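Side-chain contacts in putative sulfurtransferase DsrE (Allochromatium vinosum, PDB 2HY5), which is of unconfirmed function but probably carries and transfers sulfur, perhaps through a cysteine persulfide, and may act in the oxidation of intracellular sulfur: residues V88-A93 with D99-H104; M1-Q6 with Y21-A26; Q15-A20 with V44-R49. One frame throughout, in Å; residues are numbered along the deposited sequence.

Contact 1: V88-A93 with D99-H104; sequences VDEGEA and DATNIH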
# COMPACT_ATOMS: atom_id res chain seq x y z
N VAL A 88 -8.83 -16.20 -13.38
CA VAL A 88 -9.53 -16.76 -14.53
C VAL A 88 -10.50 -17.90 -14.23
O VAL A 88 -10.17 -18.82 -13.49
CB VAL A 88 -8.48 -17.31 -15.55
CG1 VAL A 88 -9.18 -17.86 -16.78
CG2 VAL A 88 -7.49 -16.21 -15.92
N ASP A 89 -11.70 -17.82 -14.80
CA ASP A 89 -12.68 -18.89 -14.65
C ASP A 89 -12.79 -19.54 -16.03
O ASP A 89 -12.10 -19.14 -16.96
CB ASP A 89 -14.05 -18.36 -14.20
CG ASP A 89 -14.72 -17.47 -15.24
OD1 ASP A 89 -15.92 -17.16 -15.07
OD2 ASP A 89 -14.06 -17.07 -16.23
N GLU A 90 -13.66 -20.54 -16.17
CA GLU A 90 -13.80 -21.23 -17.44
C GLU A 90 -14.06 -20.33 -18.65
O GLU A 90 -13.40 -20.46 -19.68
CB GLU A 90 -14.91 -22.28 -17.35
CG GLU A 90 -14.42 -23.72 -17.48
CD GLU A 90 -13.40 -24.10 -16.42
OE1 GLU A 90 -12.85 -25.21 -16.50
OE2 GLU A 90 -13.14 -23.28 -15.51
N GLY A 91 -15.01 -19.41 -18.52
CA GLY A 91 -15.32 -18.51 -19.61
C GLY A 91 -14.12 -17.68 -20.05
O GLY A 91 -13.82 -17.59 -21.24
N GLU A 92 -13.44 -17.08 -19.08
CA GLU A 92 -12.27 -16.26 -19.35
C GLU A 92 -11.15 -17.05 -20.01
O GLU A 92 -10.51 -16.57 -20.95
CB GLU A 92 -11.75 -15.64 -18.05
CG GLU A 92 -12.65 -14.57 -17.45
CD GLU A 92 -12.72 -13.32 -18.30
OE1 GLU A 92 -13.75 -13.11 -18.98
OE2 GLU A 92 -11.74 -12.55 -18.30
N ALA A 93 -10.91 -18.27 -19.53
CA ALA A 93 -9.86 -19.11 -20.08
C ALA A 93 -10.07 -19.35 -21.57
O ALA A 93 -9.13 -19.28 -22.37
CB ALA A 93 -9.80 -20.44 -19.34
N ASP A 99 -4.66 -21.94 -20.70
CA ASP A 99 -4.79 -23.39 -20.61
C ASP A 99 -5.15 -23.86 -19.20
O ASP A 99 -5.11 -25.05 -18.91
CB ASP A 99 -3.50 -24.09 -21.06
CG ASP A 99 -2.29 -23.68 -20.22
OD1 ASP A 99 -2.42 -23.57 -18.99
OD2 ASP A 99 -1.19 -23.50 -20.80
N ALA A 100 -5.51 -22.92 -18.33
CA ALA A 100 -5.89 -23.27 -16.96
C ALA A 100 -6.73 -22.17 -16.32
O ALA A 100 -6.78 -21.05 -16.82
CB ALA A 100 -4.63 -23.50 -16.13
N THR A 101 -7.41 -22.52 -15.23
CA THR A 101 -8.24 -21.58 -14.48
C THR A 101 -7.74 -21.60 -13.04
O THR A 101 -7.06 -22.54 -12.62
CB THR A 101 -9.73 -22.00 -14.45
OG1 THR A 101 -9.86 -23.23 -13.72
CG2 THR A 101 -10.27 -22.19 -15.85
N ASN A 102 -8.05 -20.56 -12.27
CA ASN A 102 -7.61 -20.54 -10.88
C ASN A 102 -8.66 -20.00 -9.92
O ASN A 102 -8.43 -19.95 -8.71
CB ASN A 102 -6.31 -19.73 -10.75
CG ASN A 102 -6.51 -18.27 -11.07
OD1 ASN A 102 -7.47 -17.89 -11.74
ND2 ASN A 102 -5.59 -17.43 -10.61
N ILE A 103 -9.82 -19.63 -10.43
CA ILE A 103 -10.84 -19.10 -9.53
C ILE A 103 -11.43 -20.17 -8.61
O ILE A 103 -11.52 -21.35 -8.97
CB ILE A 103 -12.00 -18.44 -10.31
CG1 ILE A 103 -12.78 -17.53 -9.37
CG2 ILE A 103 -12.92 -19.50 -10.91
CD1 ILE A 103 -14.02 -16.94 -9.99
N HIS A 104 -11.79 -19.76 -7.40
CA HIS A 104 -12.41 -20.67 -6.44
C HIS A 104 -13.88 -20.73 -6.87
O HIS A 104 -14.50 -19.70 -7.13
CB HIS A 104 -12.26 -20.10 -5.03
CG HIS A 104 -12.77 -21.01 -3.95
ND1 HIS A 104 -14.11 -21.31 -3.79
CD2 HIS A 104 -12.12 -21.70 -2.98
CE1 HIS A 104 -14.26 -22.13 -2.78
NE2 HIS A 104 -13.06 -22.39 -2.26
O HOH W 1 -11.71 -25.00 -13.95

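Contact 2: M1-Q6 with Y21-A26; sequences MKFALQ and YQFAKA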
# COMPACT_ATOMS: atom_id res chain seq x y z
N MET A 1 -30.47 -4.23 8.36
CA MET A 1 -30.17 -3.46 7.12
C MET A 1 -29.42 -4.32 6.11
O MET A 1 -28.99 -5.43 6.42
CB MET A 1 -29.33 -2.22 7.46
CG MET A 1 -30.03 -1.22 8.36
SD MET A 1 -29.14 0.34 8.46
CE MET A 1 -30.14 1.36 7.36
N LYS A 2 -29.27 -3.79 4.90
CA LYS A 2 -28.56 -4.47 3.82
C LYS A 2 -27.21 -3.80 3.58
O LYS A 2 -27.14 -2.58 3.46
CB LYS A 2 -29.38 -4.42 2.53
CG LYS A 2 -30.79 -4.97 2.65
CD LYS A 2 -31.52 -4.85 1.31
CE LYS A 2 -32.93 -5.40 1.38
NZ LYS A 2 -33.64 -5.25 0.08
N PHE A 3 -26.16 -4.61 3.49
CA PHE A 3 -24.80 -4.11 3.27
C PHE A 3 -24.20 -4.50 1.93
O PHE A 3 -24.48 -5.56 1.39
CB PHE A 3 -23.85 -4.67 4.33
CG PHE A 3 -24.01 -4.06 5.68
CD1 PHE A 3 -23.41 -2.84 5.98
CD2 PHE A 3 -24.73 -4.72 6.67
CE1 PHE A 3 -23.55 -2.27 7.24
CE2 PHE A 3 -24.88 -4.16 7.94
CZ PHE A 3 -24.28 -2.93 8.22
N ALA A 4 -23.37 -3.60 1.41
CA ALA A 4 -22.63 -3.85 0.19
C ALA A 4 -21.19 -3.71 0.69
O ALA A 4 -20.83 -2.66 1.23
CB ALA A 4 -22.93 -2.78 -0.86
N LEU A 5 -20.39 -4.76 0.56
CA LEU A 5 -19.00 -4.69 1.02
C LEU A 5 -18.04 -4.70 -0.16
O LEU A 5 -18.19 -5.49 -1.08
CB LEU A 5 -18.68 -5.88 1.94
CG LEU A 5 -19.57 -6.07 3.16
CD1 LEU A 5 -19.02 -7.22 4.00
CD2 LEU A 5 -19.63 -4.80 3.99
N GLN A 6 -17.06 -3.81 -0.12
CA GLN A 6 -16.07 -3.69 -1.17
C GLN A 6 -14.70 -3.95 -0.55
O GLN A 6 -14.37 -3.36 0.48
CB GLN A 6 -16.12 -2.28 -1.78
CG GLN A 6 -15.27 -2.11 -3.04
CD GLN A 6 -15.22 -0.66 -3.50
OE1 GLN A 6 -16.23 0.06 -3.46
NE2 GLN A 6 -14.05 -0.22 -3.97
N TYR A 21 -13.83 -9.59 6.41
CA TYR A 21 -14.38 -10.88 6.81
C TYR A 21 -14.99 -10.80 8.21
O TYR A 21 -16.13 -11.23 8.43
CB TYR A 21 -13.29 -11.95 6.79
CG TYR A 21 -13.76 -13.25 7.41
CD1 TYR A 21 -14.57 -14.13 6.69
CD2 TYR A 21 -13.47 -13.54 8.74
CE1 TYR A 21 -15.08 -15.28 7.30
CE2 TYR A 21 -13.98 -14.68 9.35
CZ TYR A 21 -14.78 -15.55 8.62
OH TYR A 21 -15.27 -16.67 9.24
N GLN A 22 -14.23 -10.26 9.16
CA GLN A 22 -14.72 -10.16 10.54
C GLN A 22 -15.95 -9.26 10.61
O GLN A 22 -16.86 -9.52 11.39
CB GLN A 22 -13.62 -9.64 11.47
CG GLN A 22 -12.36 -10.52 11.51
CD GLN A 22 -12.61 -11.91 12.08
OE1 GLN A 22 -11.83 -12.84 11.86
NE2 GLN A 22 -13.69 -12.05 12.83
N PHE A 23 -15.98 -8.21 9.81
CA PHE A 23 -17.13 -7.30 9.78
C PHE A 23 -18.34 -8.05 9.24
O PHE A 23 -19.43 -7.99 9.81
CB PHE A 23 -16.86 -6.09 8.89
CG PHE A 23 -17.99 -5.10 8.86
CD1 PHE A 23 -18.04 -4.05 9.77
CD2 PHE A 23 -19.02 -5.23 7.93
CE1 PHE A 23 -19.10 -3.15 9.77
CE2 PHE A 23 -20.09 -4.33 7.92
CZ PHE A 23 -20.13 -3.29 8.84
N ALA A 24 -18.15 -8.74 8.12
CA ALA A 24 -19.22 -9.50 7.49
C ALA A 24 -19.80 -10.53 8.44
O ALA A 24 -21.02 -10.65 8.58
CB ALA A 24 -18.72 -10.18 6.23
N LYS A 25 -18.92 -11.30 9.07
CA LYS A 25 -19.36 -12.34 9.99
C LYS A 25 -20.17 -11.73 11.12
O LYS A 25 -21.23 -12.25 11.49
CB LYS A 25 -18.16 -13.10 10.55
CG LYS A 25 -18.54 -14.41 11.22
CD LYS A 25 -17.32 -15.31 11.41
CE LYS A 25 -16.52 -14.92 12.63
NZ LYS A 25 -17.24 -15.27 13.88
N ALA A 26 -19.69 -10.63 11.68
CA ALA A 26 -20.39 -9.99 12.78
C ALA A 26 -21.75 -9.44 12.34
O ALA A 26 -22.73 -9.52 13.09
CB ALA A 26 -19.54 -8.86 13.36

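Contact 3: Q15-A20 with V44-R49; sequences QASDSA and VNNSTR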
# COMPACT_ATOMS: atom_id res chain seq x y z
N GLN A 15 -4.41 -6.12 5.74
CA GLN A 15 -5.43 -6.65 6.63
C GLN A 15 -6.86 -6.45 6.13
O GLN A 15 -7.80 -7.05 6.66
CB GLN A 15 -5.28 -6.01 8.01
CG GLN A 15 -6.12 -6.69 9.10
CD GLN A 15 -5.99 -6.00 10.44
OE1 GLN A 15 -5.10 -5.18 10.65
NE2 GLN A 15 -6.89 -6.34 11.36
N ALA A 16 -7.02 -5.62 5.11
CA ALA A 16 -8.34 -5.32 4.54
C ALA A 16 -9.27 -6.52 4.40
O ALA A 16 -10.39 -6.49 4.91
CB ALA A 16 -8.17 -4.64 3.18
N SER A 17 -8.83 -7.57 3.72
CA SER A 17 -9.67 -8.75 3.54
C SER A 17 -10.09 -9.37 4.87
O SER A 17 -11.22 -9.82 5.02
CB SER A 17 -8.94 -9.79 2.68
OG SER A 17 -9.82 -10.86 2.36
N ASP A 18 -9.17 -9.41 5.84
CA ASP A 18 -9.47 -9.98 7.15
C ASP A 18 -10.48 -9.11 7.89
O ASP A 18 -11.41 -9.60 8.53
CB ASP A 18 -8.20 -10.09 7.99
CG ASP A 18 -7.30 -11.21 7.54
OD1 ASP A 18 -7.62 -12.39 7.83
OD2 ASP A 18 -6.28 -10.92 6.89
N SER A 19 -10.28 -7.80 7.82
CA SER A 19 -11.19 -6.87 8.49
C SER A 19 -12.59 -6.99 7.90
O SER A 19 -13.59 -6.98 8.62
CB SER A 19 -10.68 -5.44 8.35
OG SER A 19 -9.44 -5.29 9.01
N ALA A 20 -12.65 -7.11 6.57
CA ALA A 20 -13.92 -7.23 5.88
C ALA A 20 -14.61 -8.52 6.28
O ALA A 20 -15.82 -8.56 6.47
CB ALA A 20 -13.70 -7.19 4.37
N VAL A 44 -9.31 -8.74 -6.06
CA VAL A 44 -9.71 -9.90 -6.83
C VAL A 44 -8.88 -11.14 -6.49
O VAL A 44 -9.32 -12.27 -6.71
CB VAL A 44 -9.61 -9.63 -8.36
CG1 VAL A 44 -10.51 -8.46 -8.74
CG2 VAL A 44 -8.16 -9.35 -8.75
N ASN A 45 -7.69 -10.93 -5.93
CA ASN A 45 -6.82 -12.05 -5.58
C ASN A 45 -7.31 -12.88 -4.39
O ASN A 45 -6.70 -13.89 -4.03
CB ASN A 45 -5.39 -11.53 -5.33
CG ASN A 45 -4.72 -11.03 -6.61
OD1 ASN A 45 -3.79 -10.21 -6.57
ND2 ASN A 45 -5.18 -11.52 -7.76
N ASN A 46 -8.43 -12.47 -3.79
CA ASN A 46 -9.01 -13.21 -2.68
C ASN A 46 -9.86 -14.35 -3.21
O ASN A 46 -10.44 -15.11 -2.44
CB ASN A 46 -9.93 -12.31 -1.85
CG ASN A 46 -9.17 -11.39 -0.94
OD1 ASN A 46 -8.64 -11.82 0.08
ND2 ASN A 46 -9.12 -10.11 -1.29
N SER A 47 -9.92 -14.48 -4.53
CA SER A 47 -10.76 -15.50 -5.14
C SER A 47 -10.05 -16.68 -5.78
O SER A 47 -10.69 -17.53 -6.40
CB SER A 47 -11.68 -14.86 -6.18
OG SER A 47 -10.94 -14.39 -7.29
N THR A 48 -8.73 -16.75 -5.65
CA THR A 48 -7.99 -17.86 -6.25
C THR A 48 -8.03 -19.10 -5.36
O THR A 48 -7.95 -19.00 -4.14
CB THR A 48 -6.51 -17.49 -6.52
OG1 THR A 48 -5.80 -18.66 -6.92
CG2 THR A 48 -5.87 -16.90 -5.28
N ARG A 49 -8.14 -20.27 -5.98
CA ARG A 49 -8.20 -21.54 -5.26
C ARG A 49 -6.81 -22.17 -5.15
O ARG A 49 -6.66 -23.25 -4.60
CB ARG A 49 -9.13 -22.52 -5.97
CG ARG A 49 -8.62 -23.03 -7.32
CD ARG A 49 -9.55 -24.10 -7.91
NE ARG A 49 -9.00 -24.74 -9.11
CZ ARG A 49 -9.11 -24.26 -10.34
NH1 ARG A 49 -9.77 -23.12 -10.56
NH2 ARG A 49 -8.56 -24.91 -11.37

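Contact 1: V88-A93 with D99-H104
Val88 and Asn102 hold each other through backbone and side chain. Val88 N donates to Asn102 OD1 at 2.7 Å, and the bond is nearly straight, at 171°. The donor lies in the plane of the amide carbonyl. In return, Val88 O accepts two N-H groups. Asn102 N reaches Val88 O at 3.0 Å, in the carbonyl plane. Ile103 N reaches Val88 O at 3.2 Å, from above that plane. Asn102 CG sits between its own backbone N and carbonyl carbon (chi1 66°), which turns the amide back toward Val88. With an alanine here, Val88 N would probably lose its acceptor, and Gly86 O its bond from ND2. The contact folds the loop that follows helix 90-96 back against the start of that helix, at the edge of a parallel alpha/beta domain. Asp89 is the N-cap, its OD2 accepting from Glu92 N at 2.9 Å. Asp89 CB packs on Ile103 CG2 at 3.7 Å. Glu90 bends at chi2, and its OE2 comes to 3.1 Å from Thr101 CG2. A water donates to Glu90 OE2 at 2.7 Å and also bonds Thr101 OG1. Further out, Arg49 NH2 is hydrogen-bonded to Thr101 OG1. Leu50 of the second subunit, another copy of DsrE, packs on both Val88 and Asn102.

Contact 2: M1-Q6 with Y21-A26
Phe23 reaches from helix 16-29 to Phe3 and Leu5 on strand 2-7. The strand and the helix are the first two elements of a beta-alpha-beta unit completed by strand 33-39, part of a parallel alpha/beta fold. The strand 2-6 and helix 21-26 axes run nearly antiparallel, at 166°, and come within 10.4 Å. The gap between them is filled by apolar side chains.

From CB, the Phe23 side chain leaves the helix toward the strand. CG is anti to the backbone N (chi1 -178°), which sends the ring across the gap. Phe23 CD2 meets Leu5 CD2 at 4.0 Å. The next atom, CE2, touches the same methyl and also stands over one face of the Phe3 ring, offset toward its rim. At the tip, Phe23 CZ lies 3.9 Å from Phe3 CE1. This is a T-shaped (edge-to-face) pair. The edge of Phe23 meets the face of Phe3, with the planes at 87° and the centroids 5.5 Å apart.

Phe23 also makes an edge-to-face pair with Phe88 of the DsrH chain. The aromatic cluster therefore continues into the subunit interface. Val126 of strand 124-128 packs on both Phe3 and Leu5. Leu5 divides its two methyls between neighbouring helix residues. CD2 serves Phe23, while Leu5 CD1 rests on Ala24 CB at 3.7 Å.

Contact 3: Q15-A20 with V44-R49
Two polar groups grip Ser17 OG. It donates to Asn46 OD1 at 2.7 Å, and it is also hydrogen-bonded to Trp64 NE1 of helix 60-71. The contact joins the first turn of helix 16-29 to a short 3-10 segment in the loop after strand 33-39, within a parallel alpha/beta domain. It is small but buried, and one side chain from each segment carries it.

Both residues set CB toward the other segment. With chi1 at -173°, the Ser17 hydroxyl swings out opposite its backbone N and meets the amide of Asn46. The hydroxyl does not approach OD1 in the amide plane. It stands well above that plane, 58° out of it, on the side of OD1. Ser17 CB, which carries the hydroxyl, comes within 3.3 Å of Asn46 OD1.

The other end of the amide fixes its rotation. Asn46 ND2 is hydrogen-bonded to two backbone oxygens, Gly43 O and Glu9 O. With OD1 taken by Ser17, the amide is held at both ends, and a flip would probably set OD1 against the two carbonyl oxygens. Ile7, Pro11 and Ile60 pack against Asn46. Its side chain is about 11 Å from that of Cys78, the probable persulfide cysteine.

The flanks of both segments meet other chains. Gln15 and Ser19 bond to DsrH. Arg49 makes a salt bridge to Asp99 of the second subunit, another copy of DsrE.

The 3-10 turn that carries Asn46 is closed at Val44 O, which accepts two bonds from one residue. Ser47 N reaches Val44 O at 3.2 Å. Ser47 OG donates to Val44 O at 2.7 Å, nearly along the C=O axis.

In the fold
From the N terminus, strand 2-7 comes first, and contact 2 closes the loop to helix 16-29. Contact 3 opens on the first turn of that helix, before contact 2 has closed, so the two cross along the chain. Contact 3 closes in the loop after strand 33-39. Contact 2 joins sheet to helix, and contact 3 ties the same helix to that loop. Contact 1 follows in series and joins helix 90-96 to the loop ahead of strand 108-110. Its second segment runs beside 44-49, with a probable hydrogen bond from His104 N to Ser47 O at 2.7 Å. Contacts 1 and 2 lie on opposite sides of the chain's centre.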